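Local coordinates for ricin B-like lectin (Macrolepiota procera, PDB 4IZX), which binds lactose through its galactose unit, as a ricin B-like lectin of the beta-trefoil fold, at residues I12-V15 against K16-T19; I99-P102 against F103-Y106; W126-G130 against L131-W135. All blocks are in the same frame, centred on the assembly; numbering follows the deposited sequence.

Interaction 1 of 3, residues I12-V15 against K16-T19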
ATOM      1  N   ILE A  12       5.042   3.890   3.420  1.00  6.76           N
ATOM      2  CA  ILE A  12       4.797   3.715   1.998  1.00  6.52           C
ATOM      3  C   ILE A  12       4.151   5.009   1.493  1.00  6.23           C
ATOM      4  O   ILE A  12       3.019   5.335   1.866  1.00  7.11           O
ATOM      5  CB  ILE A  12       3.929   2.498   1.696  1.00  6.49           C
ATOM      6  CG1 ILE A  12       4.504   1.232   2.325  1.00  7.29           C
ATOM      7  CG2 ILE A  12       3.802   2.353   0.202  1.00  7.29           C
ATOM      8  CD1 ILE A  12       3.621   0.047   2.279  1.00  8.25           C
ATOM      9  N   THR A  13       4.894   5.799   0.709  1.00  6.22           N
ATOM     10  CA  THR A  13       4.531   7.171   0.370  1.00  6.54           C
ATOM     11  C   THR A  13       4.121   7.231  -1.101  1.00  6.30           C
ATOM     12  O   THR A  13       4.825   6.752  -1.974  1.00  7.38           O
ATOM     13  CB  THR A  13       5.686   8.140   0.603  1.00  7.23           C
ATOM     14  OG1 THR A  13       6.129   8.011   1.955  1.00  8.38           O
ATOM     15  CG2 THR A  13       5.255   9.565   0.384  1.00  8.40           C
ATOM     16  N   ASN A  14       2.989   7.869  -1.403  1.00  6.31           N
ATOM     17  CA  ASN A  14       2.561   8.016  -2.791  1.00  6.41           C
ATOM     18  C   ASN A  14       3.446   9.021  -3.505  1.00  6.26           C
ATOM     19  O   ASN A  14       3.623  10.147  -3.022  1.00  7.43           O
ATOM     20  CB  ASN A  14       1.121   8.471  -2.829  1.00  6.69           C
ATOM     21  CG  ASN A  14       0.516   8.338  -4.210  1.00  6.98           C
ATOM     22  OD1 ASN A  14       0.484   9.295  -4.988  1.00  7.22           O
ATOM     23  ND2 ASN A  14       0.097   7.111  -4.533  1.00  6.99           N
ATOM     24  N   VAL A  15       3.954   8.662  -4.674  1.00  6.33           N
ATOM     25  CA  VAL A  15       4.853   9.560  -5.412  1.00  6.85           C
ATOM     26  C   VAL A  15       4.137  10.817  -5.865  1.00  7.42           C
ATOM     27  O   VAL A  15       4.727  11.904  -5.856  1.00  8.76           O
ATOM     28  CB  VAL A  15       5.476   8.811  -6.597  1.00  7.43           C
ATOM     29  CG1 VAL A  15       6.190   9.745  -7.572  1.00  8.79           C
ATOM     30  CG2 VAL A  15       6.476   7.767  -6.106  1.00  8.20           C
ATOM     31  N   LYS A  16       2.877  10.703  -6.286  1.00  7.26           N
ATOM     32  CA  LYS A  16       2.133  11.870  -6.745  1.00  8.12           C
ATOM     33  C   LYS A  16       1.741  12.763  -5.586  1.00  7.69           C
ATOM     34  O   LYS A  16       1.953  13.975  -5.636  1.00 10.33           O
ATOM     35  CB  LYS A  16       0.909  11.447  -7.563  1.00  9.27           C
ATOM     36  CG  LYS A  16       0.147  12.670  -8.050  1.00 14.91           C
ATOM     37  CD  LYS A  16      -0.768  12.458  -9.172  1.00 16.76           C
ATOM     38  CE  LYS A  16      -1.293  13.788  -9.695  1.00 21.53           C
ATOM     39  NZ  LYS A  16      -2.564  13.474 -10.379  1.00 22.77           N
ATOM     40  N   ALA A  17       1.138  12.196  -4.538  1.00  7.46           N
ATOM     41  CA  ALA A  17       0.489  12.991  -3.503  1.00  8.00           C
ATOM     42  C   ALA A  17       1.387  13.359  -2.330  1.00  7.15           C
ATOM     43  O   ALA A  17       1.122  14.357  -1.667  1.00  8.40           O
ATOM     44  CB  ALA A  17      -0.719  12.252  -2.974  1.00  7.66           C
ATOM     45  N   GLY A  18       2.335  12.487  -1.981  1.00  7.41           N
ATOM     46  CA  GLY A  18       3.147  12.711  -0.808  1.00  7.30           C
ATOM     47  C   GLY A  18       2.548  12.230   0.497  1.00  6.90           C
ATOM     48  O   GLY A  18       3.210  12.336   1.529  1.00  8.25           O
ATOM     49  N   THR A  19       1.309  11.789   0.488  1.00  7.03           N
ATOM     50  CA  THR A  19       0.674  11.168   1.613  1.00  6.93           C
ATOM     51  C   THR A  19       1.056   9.685   1.662  1.00  6.59           C
ATOM     52  O   THR A  19       1.563   9.137   0.698  1.00  7.74           O
ATOM     53  CB  THR A  19      -0.835  11.391   1.548  1.00  7.16           C
ATOM     54  OG1 THR A  19      -1.297  10.874   0.301  1.00  7.68           O
ATOM     55  CG2 THR A  19      -1.191  12.887   1.681  1.00  8.67           C
TER
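The side-chain carbonyl of Asn-14 reaches forward over the chain that follows it and takes up two backbone N-H groups. OD1 of Asn-14 accepts from N of Ala-17 at 3.0 Å, in the carbonyl plane and on a lone pair, and more weakly from N of Lys-16, where the N-H points poorly at it. CG stands anti to the backbone N of Asn-14 (chi1 -167°), beside the carbonyl carbon, which brings OD1 forward to these donors. The other end of the amide is also used: ND2 donates to His-132 O. The backbone of Asn-14 is satisfied twice more. Its N donates to Thr-19 O at 2.8 Å, almost straight at 172°, and its O receives Gly-18 N at 2.9 Å, closing a five-residue loop whose last member, Gly-18, has a positive phi. Thr-19 O also meets CA of Thr-13 at 3.6 Å in a CA-H...O contact, while CG2 of Thr-13 rests 3.6 Å from Gly-18 O. The amine of Lys-16 bonds to Tyr-113 O. This is an Asx motif, reversing the chain between strands 9-14 and 20-23 of the beta-trefoil, just ahead of the galactose-binding residues Asp-22 and Gly-25.

Interaction 2 of 3, residues I99-P102 against F103-Y106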
ATOM      1  N   ILE A  99       2.592  -2.203  -6.306  1.00  6.32           N
ATOM      2  CA  ILE A  99       2.175  -3.277  -5.419  1.00  6.08           C
ATOM      3  C   ILE A  99       0.948  -3.911  -6.060  1.00  6.15           C
ATOM      4  O   ILE A  99      -0.092  -3.246  -6.207  1.00  6.27           O
ATOM      5  CB  ILE A  99       1.908  -2.743  -4.009  1.00  6.61           C
ATOM      6  CG1 ILE A  99       3.170  -2.061  -3.418  1.00  7.25           C
ATOM      7  CG2 ILE A  99       1.424  -3.866  -3.097  1.00  7.29           C
ATOM      8  CD1 ILE A  99       2.944  -1.350  -2.096  1.00  9.95           C
ATOM      9  N   PHE A 100       1.106  -5.131  -6.523  1.00  6.67           N
ATOM     10  CA  PHE A 100       0.117  -5.852  -7.348  1.00  6.66           C
ATOM     11  C   PHE A 100      -0.526  -6.972  -6.563  1.00  6.58           C
ATOM     12  O   PHE A 100       0.115  -7.727  -5.855  1.00  7.12           O
ATOM     13  CB  PHE A 100       0.785  -6.492  -8.563  1.00  6.95           C
ATOM     14  CG  PHE A 100       1.188  -5.547  -9.651  1.00  6.75           C
ATOM     15  CD1 PHE A 100       2.405  -4.919  -9.637  1.00  7.88           C
ATOM     16  CD2 PHE A 100       0.359  -5.365 -10.737  1.00  8.22           C
ATOM     17  CE1 PHE A 100       2.783  -4.098 -10.685  1.00  9.47           C
ATOM     18  CE2 PHE A 100       0.703  -4.523 -11.763  1.00  9.81           C
ATOM     19  CZ  PHE A 100       1.926  -3.926 -11.763  1.00 10.43           C
ATOM     20  N   VAL A 101      -1.812  -7.221  -6.842  1.00  7.22           N
ATOM     21  CA  VAL A 101      -2.389  -8.533  -6.496  1.00  7.97           C
ATOM     22  C   VAL A 101      -1.655  -9.557  -7.375  1.00  8.92           C
ATOM     23  O   VAL A 101      -1.561  -9.382  -8.601  1.00  9.20           O
ATOM     24  CB  VAL A 101      -3.910  -8.603  -6.729  1.00  8.64           C
ATOM     25  CG1 VAL A 101      -4.456  -9.991  -6.413  1.00 10.24           C
ATOM     26  CG2 VAL A 101      -4.632  -7.524  -5.905  1.00  9.20           C
ATOM     27  N   PRO A 102      -1.139 -10.631  -6.762  1.00  8.46           N
ATOM     28  CA  PRO A 102      -0.301 -11.546  -7.526  1.00 10.09           C
ATOM     29  C   PRO A 102      -0.951 -12.067  -8.761  1.00 11.14           C
ATOM     30  O   PRO A 102      -2.127 -12.459  -8.732  1.00 12.39           O
ATOM     31  CB  PRO A 102      -0.026 -12.673  -6.537  1.00 10.81           C
ATOM     32  CG  PRO A 102      -0.000 -11.967  -5.220  1.00 10.97           C
ATOM     33  CD  PRO A 102      -1.138 -10.990  -5.328  1.00  9.26           C
ATOM     34  N   PHE A 103      -0.184 -12.028  -9.862  1.00 14.04           N
ATOM     35  CA  PHE A 103      -0.575 -12.614 -11.150  1.00 18.28           C
ATOM     36  C   PHE A 103      -1.760 -11.903 -11.783  1.00 17.03           C
ATOM     37  O   PHE A 103      -2.415 -12.423 -12.667  1.00 21.58           O
ATOM     38  CB  PHE A 103      -0.843 -14.097 -10.986  1.00 22.25           C
ATOM     39  CG  PHE A 103       0.317 -14.856 -10.374  1.00 22.29           C
ATOM     40  CD1 PHE A 103       1.536 -14.956 -11.030  1.00 26.82           C
ATOM     41  CD2 PHE A 103       0.192 -15.407  -9.135  1.00 27.26           C
ATOM     42  CE1 PHE A 103       2.604 -15.631 -10.454  1.00 27.04           C
ATOM     43  CE2 PHE A 103       1.221 -16.117  -8.570  1.00 26.74           C
ATOM     44  CZ  PHE A 103       2.436 -16.212  -9.213  1.00 27.18           C
ATOM     45  N   THR A 104      -1.969 -10.650 -11.391  1.00 13.37           N
ATOM     46  CA  THR A 104      -2.960  -9.798 -12.016  1.00 12.79           C
ATOM     47  C   THR A 104      -2.277  -8.516 -12.469  1.00 11.34           C
ATOM     48  O   THR A 104      -1.141  -8.202 -12.061  1.00 13.20           O
ATOM     49  CB  THR A 104      -4.097  -9.398 -11.061  1.00 11.87           C
ATOM     50  OG1 THR A 104      -3.679  -8.350 -10.182  1.00 10.33           O
ATOM     51  CG2 THR A 104      -4.603 -10.608 -10.256  1.00 14.25           C
ATOM     52  N   ASN A 105      -3.041  -7.710 -13.211  1.00 11.73           N
ATOM     53  CA  ASN A 105      -2.614  -6.384 -13.597  1.00 12.83           C
ATOM     54  C   ASN A 105      -3.206  -5.301 -12.693  1.00  9.07           C
ATOM     55  O   ASN A 105      -3.161  -4.125 -13.052  1.00 10.08           O
ATOM     56  CB  ASN A 105      -3.049  -6.117 -15.040  1.00 19.05           C
ATOM     57  CG  ASN A 105      -2.255  -6.917 -16.035  1.00 26.74           C
ATOM     58  OD1 ASN A 105      -1.020  -6.920 -16.009  1.00 39.41           O
ATOM     59  ND2 ASN A 105      -2.952  -7.548 -16.961  1.00 39.95           N
ATOM     60  N   TYR A 106      -3.737  -5.674 -11.526  1.00  8.52           N
ATOM     61  CA  TYR A 106      -4.281  -4.705 -10.575  1.00  7.97           C
ATOM     62  C   TYR A 106      -3.265  -4.333  -9.546  1.00  8.12           C
ATOM     63  O   TYR A 106      -2.677  -5.178  -8.861  1.00  9.00           O
ATOM     64  CB  TYR A 106      -5.508  -5.299  -9.872  1.00  9.42           C
ATOM     65  CG  TYR A 106      -6.675  -5.547 -10.800  1.00  9.39           C
ATOM     66  CD1 TYR A 106      -7.381  -4.485 -11.339  1.00 10.78           C
ATOM     67  CD2 TYR A 106      -7.055  -6.823 -11.089  1.00 12.31           C
ATOM     68  CE1 TYR A 106      -8.396  -4.690 -12.234  1.00 12.61           C
ATOM     69  CE2 TYR A 106      -8.110  -7.054 -11.937  1.00 15.90           C
ATOM     70  CZ  TYR A 106      -8.748  -5.980 -12.520  1.00 15.91           C
ATOM     71  OH  TYR A 106      -9.805  -6.226 -13.353  1.00 30.28           O
TER
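A type II beta turn from Val-101 to Thr-104, overlapping at Thr-104 with an ST turn, carries the chain out of strand 97-100 and back into strand 106-110. Val-101 O is gripped by two donors of one residue: Thr-104 N at 3.1 Å closes the beta turn, and Thr-104 OG1 donates at 2.8 Å from the same face of the carbonyl plane. With OG1 held between the backbone N and the carbonyl carbon (chi1 78°), the hydroxyl can serve both ways, for it also accepts from Tyr-106 N at 3.0 Å, the bond that defines the ST turn. At the base of the loop Val-101 N donates to Tyr-106 O at 3.0 Å, with an N-H...O angle of 149°, so the pair continues the link between two neighbouring beta-trefoil strands, where Ile-99 and Leu-108 are joined by their backbones. CA of Phe-100 adds a CA-H...O contact of 3.2 Å to Tyr-106 O. The Phe-100 ring lies alongside the returning chain, with CD2 3.5 Å from Thr-104 O and Asn-105 C at the ring edge. At the turn's outer corner CB of Pro-102 packs 3.8 Å from CD2 of Phe-103, whose ring is set edge-to-face with His-86.

Interaction 3 of 3, residues W126-G130 against L131-W135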
ATOM      1  N   TRP A 126      -6.392  -1.128 -12.631  1.00  8.28           N
ATOM      2  CA  TRP A 126      -5.558  -1.593 -13.706  1.00  8.39           C
ATOM      3  C   TRP A 126      -4.288  -0.756 -13.826  1.00  7.89           C
ATOM      4  O   TRP A 126      -4.343   0.462 -13.735  1.00  8.57           O
ATOM      5  CB  TRP A 126      -6.361  -1.447 -15.032  1.00 11.68           C
ATOM      6  CG  TRP A 126      -5.783  -2.124 -16.195  1.00 16.06           C
ATOM      7  CD1 TRP A 126      -4.992  -1.606 -17.169  1.00 23.62           C
ATOM      8  CD2 TRP A 126      -6.090  -3.438 -16.569  1.00 21.81           C
ATOM      9  NE1 TRP A 126      -4.745  -2.571 -18.132  1.00 34.61           N
ATOM     10  CE2 TRP A 126      -5.374  -3.727 -17.739  1.00 32.05           C
ATOM     11  CE3 TRP A 126      -6.870  -4.423 -15.987  1.00 29.97           C
ATOM     12  CZ2 TRP A 126      -5.491  -4.949 -18.387  1.00 43.83           C
ATOM     13  CZ3 TRP A 126      -6.933  -5.647 -16.588  1.00 40.30           C
ATOM     14  CH2 TRP A 126      -6.240  -5.908 -17.768  1.00 45.37           C
ATOM     15  N   THR A 127      -3.174  -1.406 -14.065  1.00  7.88           N
ATOM     16  CA  THR A 127      -1.910  -0.737 -14.066  1.00  7.63           C
ATOM     17  C   THR A 127      -1.714   0.159 -15.304  1.00  8.44           C
ATOM     18  O   THR A 127      -1.964  -0.261 -16.436  1.00 10.08           O
ATOM     19  CB  THR A 127      -0.763  -1.740 -13.917  1.00  8.03           C
ATOM     20  OG1 THR A 127       0.441  -1.072 -13.576  1.00  9.05           O
ATOM     21  CG2 THR A 127      -0.517  -2.581 -15.137  1.00  9.41           C
ATOM     22  N   TRP A 128      -1.238   1.379 -15.063  1.00  8.02           N
ATOM     23  CA  TRP A 128      -0.863   2.294 -16.140  1.00  7.95           C
ATOM     24  C   TRP A 128       0.079   3.314 -15.555  1.00  8.00           C
ATOM     25  O   TRP A 128       0.408   3.286 -14.355  1.00  8.59           O
ATOM     26  CB  TRP A 128      -2.077   2.930 -16.813  1.00  8.56           C
ATOM     27  CG  TRP A 128      -2.888   3.859 -15.950  1.00  8.12           C
ATOM     28  CD1 TRP A 128      -3.678   3.522 -14.920  1.00  8.68           C
ATOM     29  CD2 TRP A 128      -2.975   5.272 -16.085  1.00  8.79           C
ATOM     30  NE1 TRP A 128      -4.269   4.638 -14.394  1.00  9.26           N
ATOM     31  CE2 TRP A 128      -3.839   5.729 -15.089  1.00  8.58           C
ATOM     32  CE3 TRP A 128      -2.380   6.216 -16.957  1.00  9.27           C
ATOM     33  CZ2 TRP A 128      -4.136   7.082 -14.928  1.00  9.68           C
ATOM     34  CZ3 TRP A 128      -2.676   7.554 -16.770  1.00  9.78           C
ATOM     35  CH2 TRP A 128      -3.555   7.972 -15.780  1.00 10.19           C
ATOM     36  N   GLU A 129       0.556   4.255 -16.368  1.00  8.11           N
ATOM     37  CA  GLU A 129       1.650   5.098 -15.967  1.00  8.57           C
ATOM     38  C   GLU A 129       1.323   6.125 -14.884  1.00  9.66           C
ATOM     39  O   GLU A 129       2.232   6.712 -14.340  1.00 11.58           O
ATOM     40  CB  GLU A 129       2.264   5.783 -17.198  1.00 10.87           C
ATOM     41  CG  GLU A 129       1.424   6.748 -17.914  1.00 13.78           C
ATOM     42  CD  GLU A 129       1.896   6.929 -19.354  1.00 16.28           C
ATOM     43  OE1 GLU A 129       2.223   8.105 -19.667  1.00 20.21           O
ATOM     44  OE2 GLU A 129       1.887   5.931 -20.193  1.00 11.95           O
ATOM     45  N   GLY A 130       0.039   6.335 -14.586  1.00 10.17           N
ATOM     46  CA  GLY A 130      -0.387   7.321 -13.594  1.00 10.80           C
ATOM     47  C   GLY A 130       0.466   7.243 -12.330  1.00  9.44           C
ATOM     48  O   GLY A 130       0.578   6.214 -11.706  1.00  8.81           O
ATOM     49  N   LEU A 131       1.018   8.370 -11.931  1.00  9.70           N
ATOM     50  CA  LEU A 131       2.005   8.406 -10.869  1.00  8.86           C
ATOM     51  C   LEU A 131       1.409   8.108  -9.511  1.00  7.72           C
ATOM     52  O   LEU A 131       2.138   7.733  -8.585  1.00  7.97           O
ATOM     53  CB  LEU A 131       2.686   9.755 -10.836  1.00 10.35           C
ATOM     54  CG  LEU A 131       3.483  10.059 -12.077  1.00 12.22           C
ATOM     55  CD1 LEU A 131       4.027  11.443 -11.931  1.00 16.13           C
ATOM     56  CD2 LEU A 131       4.599   9.051 -12.260  1.00 14.84           C
ATOM     57  N   HIS A 132       0.095   8.271  -9.379  1.00  8.10           N
ATOM     58  CA  HIS A 132      -0.619   7.910  -8.169  1.00  7.28           C
ATOM     59  C   HIS A 132      -0.685   6.420  -7.923  1.00  7.20           C
ATOM     60  O   HIS A 132      -1.183   6.019  -6.876  1.00  7.07           O
ATOM     61  CB  HIS A 132      -2.006   8.535  -8.218  1.00  7.79           C
ATOM     62  CG  HIS A 132      -2.793   8.106  -9.400  1.00  7.86           C
ATOM     63  ND1 HIS A 132      -2.560   8.595 -10.655  1.00 10.12           N
ATOM     64  CD2 HIS A 132      -3.797   7.212  -9.509  1.00  8.75           C
ATOM     65  CE1 HIS A 132      -3.401   8.017 -11.487  1.00 11.24           C
ATOM     66  NE2 HIS A 132      -4.142   7.150 -10.826  1.00 10.48           N
ATOM     67  N   GLN A 133      -0.164   5.626  -8.870  1.00  6.86           N
ATOM     68  CA  GLN A 133       0.010   4.186  -8.689  1.00  6.74           C
ATOM     69  C   GLN A 133       1.412   3.775  -8.288  1.00  6.57           C
ATOM     70  O   GLN A 133       1.727   2.583  -8.274  1.00  6.88           O
ATOM     71  CB  GLN A 133      -0.375   3.438  -9.967  1.00  7.42           C
ATOM     72  CG  GLN A 133      -1.773   3.737 -10.457  1.00  7.88           C
ATOM     73  CD  GLN A 133      -2.216   2.740 -11.493  1.00  7.06           C
ATOM     74  OE1 GLN A 133      -1.409   2.076 -12.163  1.00  7.83           O
ATOM     75  NE2 GLN A 133      -3.522   2.575 -11.615  1.00  8.30           N
ATOM     76  N   THR A 134       2.283   4.744  -7.985  1.00  6.24           N
ATOM     77  CA  THR A 134       3.662   4.450  -7.654  1.00  6.41           C
ATOM     78  C   THR A 134       3.984   4.993  -6.259  1.00  6.77           C
ATOM     79  O   THR A 134       3.418   6.017  -5.825  1.00  6.82           O
ATOM     80  CB  THR A 134       4.630   5.017  -8.702  1.00  7.14           C
ATOM     81  OG1 THR A 134       4.652   6.452  -8.698  1.00  7.65           O
ATOM     82  CG2 THR A 134       4.299   4.525 -10.098  1.00  7.79           C
ATOM     83  N   TRP A 135       4.890   4.297  -5.582  1.00  6.29           N
ATOM     84  CA  TRP A 135       5.051   4.448  -4.142  1.00  5.97           C
ATOM     85  C   TRP A 135       6.517   4.301  -3.795  1.00  6.52           C
ATOM     86  O   TRP A 135       7.198   3.415  -4.298  1.00  8.05           O
ATOM     87  CB  TRP A 135       4.264   3.352  -3.387  1.00  6.76           C
ATOM     88  CG  TRP A 135       2.809   3.217  -3.792  1.00  6.49           C
ATOM     89  CD1 TRP A 135       2.334   2.511  -4.833  1.00  7.65           C
ATOM     90  CD2 TRP A 135       1.698   3.854  -3.190  1.00  6.19           C
ATOM     91  NE1 TRP A 135       0.977   2.659  -4.919  1.00  7.41           N
ATOM     92  CE2 TRP A 135       0.563   3.459  -3.901  1.00  6.62           C
ATOM     93  CE3 TRP A 135       1.535   4.670  -2.063  1.00  6.71           C
ATOM     94  CZ2 TRP A 135      -0.722   3.846  -3.527  1.00  7.82           C
ATOM     95  CZ3 TRP A 135       0.255   5.078  -1.717  1.00  7.10           C
ATOM     96  CH2 TRP A 135      -0.848   4.644  -2.425  1.00  7.15           C
TER
HETATM   97  O   HOH W   1      -5.917   5.335 -12.101  1.00  9.86           O
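The indole of Trp-128 and the imidazole of His-132 meet obliquely, their planes 69° apart and the centroids of the six-membered ring and the imidazole 5.7 Å from each other. CE1 of His-132 comes to 3.6 Å from CZ2 of Trp-128, which lies near the imidazole plane, at its edge. CG of His-132 sits between its backbone N and carbonyl carbon (chi1 58°), which turns the ring back toward Trp-128 and Gly-130. One face of the indole carries Gly-130 N, offset toward the rim, while Trp-126 O and a water stand at the indole edge. Gly-130 O and, offset toward the rim, CG of Gln-133 lie over the same face of the imidazole. The same water spans the edges of both rings: NE1 of Trp-128 donates to it at 2.9 Å and NE2 of His-132 is hydrogen-bonded to it at 2.8 Å, which probably helps fix how each ring is turned.

Gln-133 opens the Gln-Thr-Trp sequence, an example of the QxW motif that recurs in ricin B-type beta-trefoils, and its extended side chain reaches back along the preceding loop. The side chains of Gln-133 and Trp-128 cross at about a right angle, with the amide plane turned 68° from the indole and NE2 lying 3.4 Å from CD1 of the indole. Here OE1 accepts from Trp-128 N at 3.0 Å, and NE2 donates to Trp-126 O at 3.1 Å, from well above that carbonyl's plane though within its own amide plane. NE2 also donates to OD2 of Asp-109, and OE1 also accepts from Arg-98 and Asn-107, so this buried amide is satisfied from several directions. Gln-133 N in turn donates to Gly-130 O at 3.0 Å, at the start of the short 3-10 segment 131-133. Its far end is marked by Leu-131 O, which accepts from both the hydroxyl and the backbone N of Thr-134.

All three contacts are local reversals or bends, each partly buried. Interactions 1 and 2 turn the chain between successive strands with backbone bonds supplemented by a side-chain oxygen, an amide's in one and a hydroxyl's in the other. Interaction 3 depends more on side chains, with a glutamine, two rings and a water. It also joins its neighbours: Val-15 N bonds to Thr-134 O at 2.9 Å, while Asn-105 O bonds to Thr-127 N at 2.9 Å, so segment 126-135 bridges two loops that do not touch each other. Interaction 1 leads toward the galactose site, whereas the other two lie away from it. Asn-14, Val-101, Gly-130, His-132 and Gln-133 are buried; Lys-16, Phe-103 and Trp-128 are exposed.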